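Local coordinates for protein maleate cis-trans isomerase (Pseudomonas putida, PDB 4FQ5) that probably catalyses the cis-trans isomerisation of maleate to fumarate, holding the small dicarboxylate in an enclosed pocket, at residues Cys103-Met108 against Thr137-Ile143; Thr165-Val169 against Asp181-Leu185. The protein carries 1 engineered substitution. All coordinates share one frame; numbering follows the deposited sequence.

Contact 1 (Cys103-Met108 against Thr137-Ile143); sequences CLVAIM and TSAGALI. With MAE (maleic acid), chain C.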
loop_
_atom_site.group_PDB
_atom_site.type_symbol
_atom_site.label_atom_id
_atom_site.label_comp_id
_atom_site.label_asym_id
_atom_site.label_seq_id
_atom_site.Cartn_x
_atom_site.Cartn_y
_atom_site.Cartn_z
ATOM N N CYS A 103 1.665 19.120 19.738
ATOM C CA CYS A 103 1.889 18.899 21.167
ATOM C C CYS A 103 0.759 19.361 22.099
ATOM O O CYS A 103 0.554 20.529 22.357
ATOM C CB CYS A 103 3.215 19.514 21.583
ATOM S SG CYS A 103 3.741 19.223 23.270
ATOM N N LEU A 104 0.060 18.380 22.618
ATOM C CA LEU A 104 -1.082 18.551 23.520
ATOM C C LEU A 104 -0.730 19.347 24.776
ATOM O O LEU A 104 -1.424 20.293 25.124
ATOM C CB LEU A 104 -1.623 17.165 23.908
ATOM C CG LEU A 104 -2.692 16.757 24.943
ATOM C CD1 LEU A 104 -2.599 17.425 26.313
ATOM C CD2 LEU A 104 -4.108 16.817 24.400
ATOM N N VAL A 105 0.345 18.950 25.451
ATOM C CA VAL A 105 0.693 19.541 26.739
ATOM C C VAL A 105 1.195 20.993 26.618
ATOM O O VAL A 105 1.018 21.796 27.533
ATOM C CB VAL A 105 1.656 18.637 27.549
ATOM C CG1 VAL A 105 3.083 18.703 27.011
ATOM C CG2 VAL A 105 1.600 18.990 29.026
ATOM N N ALA A 106 1.804 21.318 25.482
ATOM C CA ALA A 106 2.302 22.667 25.226
ATOM C C ALA A 106 1.143 23.656 25.185
ATOM O O ALA A 106 1.235 24.762 25.723
ATOM C CB ALA A 106 3.074 22.701 23.920
ATOM N N ILE A 107 0.051 23.249 24.550
ATOM C CA ILE A 107 -1.156 24.060 24.513
ATOM C C ILE A 107 -1.791 24.169 25.905
ATOM O O ILE A 107 -2.034 25.273 26.394
ATOM C CB ILE A 107 -2.173 23.518 23.483
ATOM C CG1 ILE A 107 -1.668 23.715 22.041
ATOM C CG2 ILE A 107 -3.548 24.139 23.693
ATOM C CD1 ILE A 107 -1.272 25.135 21.676
ATOM N N MET A 108 -2.039 23.029 26.541
ATOM C CA MET A 108 -2.701 23.019 27.845
ATOM C C MET A 108 -1.874 23.724 28.936
ATOM O O MET A 108 -2.440 24.369 29.813
ATOM C CB MET A 108 -3.120 21.595 28.251
ATOM C CG MET A 108 -4.170 20.974 27.326
ATOM S SD MET A 108 -4.936 19.470 27.975
ATOM C CE MET A 108 -6.138 19.084 26.712
ATOM N N THR A 137 -5.434 21.801 16.793
ATOM C CA THR A 137 -4.460 21.472 17.825
ATOM C C THR A 137 -4.840 20.112 18.402
ATOM O O THR A 137 -6.024 19.782 18.473
ATOM C CB THR A 137 -4.392 22.528 18.956
ATOM O OG1 THR A 137 -5.596 22.489 19.729
ATOM C CG2 THR A 137 -4.187 23.941 18.382
ATOM N N SER A 138 -3.833 19.333 18.792
ATOM C CA SER A 138 -4.024 18.053 19.485
ATOM C C SER A 138 -4.914 18.194 20.710
ATOM O O SER A 138 -5.773 17.344 20.968
ATOM C CB SER A 138 -2.679 17.517 19.954
ATOM O OG SER A 138 -1.903 17.138 18.842
ATOM N N ALA A 139 -4.677 19.261 21.470
ATOM C CA ALA A 139 -5.424 19.529 22.693
ATOM C C ALA A 139 -6.903 19.702 22.392
ATOM O O ALA A 139 -7.743 19.053 23.016
ATOM C CB ALA A 139 -4.868 20.752 23.410
ATOM N N GLY A 140 -7.209 20.560 21.421
ATOM C CA GLY A 140 -8.586 20.830 21.018
ATOM C C GLY A 140 -9.242 19.614 20.389
ATOM O O GLY A 140 -10.414 19.329 20.643
ATOM N N ALA A 141 -8.475 18.899 19.570
ATOM C CA ALA A 141 -8.950 17.690 18.906
ATOM C C ALA A 141 -9.375 16.647 19.928
ATOM O O ALA A 141 -10.429 16.028 19.778
ATOM C CB ALA A 141 -7.870 17.129 17.989
ATOM N N LEU A 142 -8.557 16.463 20.968
ATOM C CA LEU A 142 -8.864 15.511 22.029
ATOM C C LEU A 142 -10.190 15.851 22.701
ATOM O O LEU A 142 -11.051 14.977 22.854
ATOM C CB LEU A 142 -7.735 15.416 23.067
ATOM C CG LEU A 142 -7.891 14.256 24.067
ATOM C CD1 LEU A 142 -7.522 12.927 23.416
ATOM C CD2 LEU A 142 -7.061 14.472 25.329
ATOM N N ILE A 143 -10.356 17.118 23.085
ATOM C CA ILE A 143 -11.609 17.575 23.691
ATOM C C ILE A 143 -12.790 17.380 22.737
ATOM O O ILE A 143 -13.819 16.825 23.133
ATOM C CB ILE A 143 -11.522 19.031 24.209
ATOM C CG1 ILE A 143 -10.778 19.072 25.543
ATOM C CG2 ILE A 143 -12.903 19.632 24.426
ATOM C CD1 ILE A 143 -9.380 19.622 25.444
HETATM C C1 MAE C . 5.194 15.462 22.451
HETATM O O1 MAE C . 6.154 15.242 21.695
HETATM O O2 MAE C . 4.508 14.569 22.969
HETATM C C2 MAE C . 4.883 16.863 22.768
HETATM C C3 MAE C . 3.745 17.280 23.295
HETATM C C4 MAE C . 2.593 16.411 23.627
HETATM O O3 MAE C . 2.301 16.265 24.810
HETATM O O4 MAE C . 1.911 15.878 22.746
HETATM O O HOH W 1 -2.107 20.745 20.861
#
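The methyl of Ala139 is the bump of this contact and sits among the side chains of Leu104, Ile107 and Met108. The motif is a near-perpendicular packing of the short helix 104-108 on the first turns of helix 138-149, axes 93° apart and 8.7 Å at closest approach, each helix following a parallel strand of the same sheet in an Amdase-family domain. Ile107 meets the methyl with CG2, which lies 3.6 Å from Ala139 CB. Leu104 comes in from another side: with CG anti to its backbone N (chi1 172°), the branch swings toward the second helix and presses CD2 against the backbone, 3.5 Å from Ala139 CA, tighter than ordinary van der Waals contact. The same CD2 also meets Leu142 CD2. Met108, extended beyond CG, carries its CE past the alanine to meet Ile143 CD1 tip to tip at 3.5 Å.

Ser138 packs CB against the start of helix 104-108, while its OG hydrogen-bonds Thr248 OG1 and the backbone oxygens of Ala102, its strongest partner, and Tyr101, which compete for its one proton. Thr137 N-caps its own helix through OG1, which accepts from Gly140 N.

The apolar packing backs a reactive helix start. Cys103, at the N-cap position and the predicted nucleophile, is covalently joined through SG to maleic acid C3 at 1.9 Å. Leu104 N and Val105 N give weak bonds to the ligand's O4 and O3, consistent with a helix N-terminus receiving a carboxylate. Between the backbones, one water accepts from Ala139 N at 3.0 Å and donates weakly to Cys103 O.

Contact 2 (Thr165-Val169 against Asp181-Leu185); sequences TELVV and DYRAL
Tyr182 has the largest share of the buried surface here, its ring reaching from strand 178-184 to helix 162-174, with Thr165 and Val169 as its main apolar neighbours. The contact is the helix-on-strand packing of a beta-alpha-beta unit: the short axes run 149° apart in direction and approach to 9.8 Å. The bond to CB of Tyr182 points toward the helix, and CG, between the backbone N and the carbonyl carbon, sets the ring against Val169 and Thr165. Val169 lays CG2 over one face, 3.9 Å from the ring centroid and 15° off the normal, a CH-pi contact. One turn earlier, Thr165 CG2 approaches Tyr182 CD1 obliquely at 3.9 Å. Thr165 also rests its OG1 against the methyl of Ala184, 3.2 Å from CB, while that hydroxyl has hydrogen-bond partners in Thr158 OG1 and Met161 O.

At the far end of the ring, Tyr182 OH donates to Glu166 OE2 over 2.7 Å, meeting the oxygen nearly along its C-O axis. Glu166 starts away from the strand, but its chain bends at chi2 and returns the carboxylate to the ring edge, the two planes 71° apart. Were Tyr182 replaced by an alanine, the Glu166 carboxylate would probably lose this donor, with a gap opened beside Val169 CG2 and Thr165 CG2.

The chemistry is thus divided: Val169 CG2 packs against one face and would resist a tilt toward it, and the phenol's bond ties the ring's outer end to a partly exposed carboxylate. Because OE2 accepts that bond, the ionised form of Glu166 is probably favoured.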
loop_
_atom_site.group_PDB
_atom_site.type_symbol
_atom_site.label_atom_id
_atom_site.label_comp_id
_atom_site.label_asym_id
_atom_site.label_seq_id
_atom_site.Cartn_x
_atom_site.Cartn_y
_atom_site.Cartn_z
ATOM N N THR A 165 1.040 16.511 34.080
ATOM C CA THR A 165 -0.130 15.630 34.000
ATOM C C THR A 165 -1.331 16.253 34.724
ATOM O O THR A 165 -2.469 16.196 34.238
ATOM C CB THR A 165 0.178 14.228 34.574
ATOM O OG1 THR A 165 1.268 13.641 33.847
ATOM C CG2 THR A 165 -1.039 13.310 34.482
ATOM N N GLU A 166 -1.058 16.859 35.879
ATOM C CA GLU A 166 -2.078 17.542 36.670
ATOM C C GLU A 166 -2.732 18.661 35.877
ATOM O O GLU A 166 -3.951 18.787 35.872
ATOM C CB GLU A 166 -1.451 18.135 37.926
ATOM C CG GLU A 166 -2.195 17.793 39.194
ATOM C CD GLU A 166 -1.698 16.501 39.800
ATOM O OE1 GLU A 166 -0.635 16.531 40.461
ATOM O OE2 GLU A 166 -2.375 15.464 39.620
ATOM N N LEU A 167 -1.907 19.474 35.215
ATOM C CA LEU A 167 -2.394 20.556 34.358
ATOM C C LEU A 167 -3.335 20.031 33.283
ATOM O O LEU A 167 -4.385 20.621 33.036
ATOM C CB LEU A 167 -1.224 21.299 33.698
ATOM C CG LEU A 167 -0.623 22.565 34.326
ATOM C CD1 LEU A 167 -0.315 22.420 35.814
ATOM C CD2 LEU A 167 0.633 22.966 33.569
ATOM N N VAL A 168 -2.947 18.925 32.650
ATOM C CA VAL A 168 -3.725 18.327 31.561
ATOM C C VAL A 168 -5.084 17.864 32.069
ATOM O O VAL A 168 -6.122 18.211 31.492
ATOM C CB VAL A 168 -2.953 17.171 30.882
ATOM C CG1 VAL A 168 -3.852 16.388 29.932
ATOM C CG2 VAL A 168 -1.745 17.719 30.133
ATOM N N VAL A 169 -5.073 17.104 33.160
ATOM C CA VAL A 169 -6.306 16.624 33.787
ATOM C C VAL A 169 -7.209 17.797 34.190
ATOM O O VAL A 169 -8.410 17.774 33.922
ATOM C CB VAL A 169 -5.997 15.692 34.982
ATOM C CG1 VAL A 169 -7.232 15.470 35.844
ATOM C CG2 VAL A 169 -5.454 14.360 34.477
ATOM N N ASP A 181 -9.604 7.706 36.853
ATOM C CA ASP A 181 -8.223 7.263 36.967
ATOM C C ASP A 181 -7.335 7.898 35.906
ATOM O O ASP A 181 -7.743 8.061 34.756
ATOM C CB ASP A 181 -8.142 5.741 36.841
ATOM C CG ASP A 181 -8.262 5.033 38.177
ATOM O OD1 ASP A 181 -7.422 4.150 38.443
ATOM O OD2 ASP A 181 -9.184 5.358 38.958
ATOM N N TYR A 182 -6.126 8.269 36.309
ATOM C CA TYR A 182 -5.110 8.686 35.363
ATOM C C TYR A 182 -3.747 8.213 35.826
ATOM O O TYR A 182 -3.528 8.019 37.025
ATOM C CB TYR A 182 -5.148 10.204 35.106
ATOM C CG TYR A 182 -4.929 11.099 36.311
ATOM C CD1 TYR A 182 -3.645 11.486 36.695
ATOM C CD2 TYR A 182 -6.011 11.595 37.038
ATOM C CE1 TYR A 182 -3.443 12.323 37.784
ATOM C CE2 TYR A 182 -5.823 12.431 38.132
ATOM C CZ TYR A 182 -4.539 12.792 38.495
ATOM O OH TYR A 182 -4.346 13.621 39.575
ATOM N N ARG A 183 -2.848 7.996 34.870
ATOM C CA ARG A 183 -1.478 7.573 35.161
ATOM C C ARG A 183 -0.486 8.459 34.434
ATOM O O ARG A 183 -0.728 8.870 33.303
ATOM C CB ARG A 183 -1.237 6.116 34.740
ATOM C CG ARG A 183 -2.029 5.069 35.505
ATOM C CD ARG A 183 -1.411 4.707 36.851
ATOM N NE ARG A 183 -2.218 3.698 37.545
ATOM C CZ ARG A 183 -3.282 3.965 38.304
ATOM N NH1 ARG A 183 -3.691 5.218 38.485
ATOM N NH2 ARG A 183 -3.946 2.972 38.881
ATOM N N ALA A 184 0.636 8.732 35.090
ATOM C CA ALA A 184 1.708 9.530 34.523
ATOM C C ALA A 184 2.996 8.725 34.584
ATOM O O ALA A 184 3.415 8.309 35.666
ATOM C CB ALA A 184 1.857 10.831 35.296
ATOM N N LEU A 185 3.626 8.505 33.433
ATOM C CA LEU A 185 4.845 7.692 33.378
ATOM C C LEU A 185 6.091 8.435 33.857
ATOM O O LEU A 185 7.119 7.815 34.114
ATOM C CB LEU A 185 5.070 7.129 31.972
ATOM C CG LEU A 185 3.953 6.271 31.373
ATOM C CD1 LEU A 185 4.370 5.796 29.990
ATOM C CD2 LEU A 185 3.589 5.090 32.265
#

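In the fold
Contact 1 lies about 6 Å from the centre of the chain and contact 2 about 15 Å from it, with 14 Å between the centres of the two contacts. They meet through Val168, which belongs to segment 165-169: its CG2 lies 3.7 Å from Val105 CG2, and its CG1 lies 3.8 Å from Met108 SD. Helix 162-174 therefore touches helix 104-108 through Val168 and strand 178-184 through contact 2. Contact 1 includes three residues of the maleic acid pocket, whereas the side chain of Thr165 stays about 9 Å from the ligand. Tyr160, which hydrogen-bonds the ligand, touches Leu104, Val105 and Thr165, so it borders both contacts.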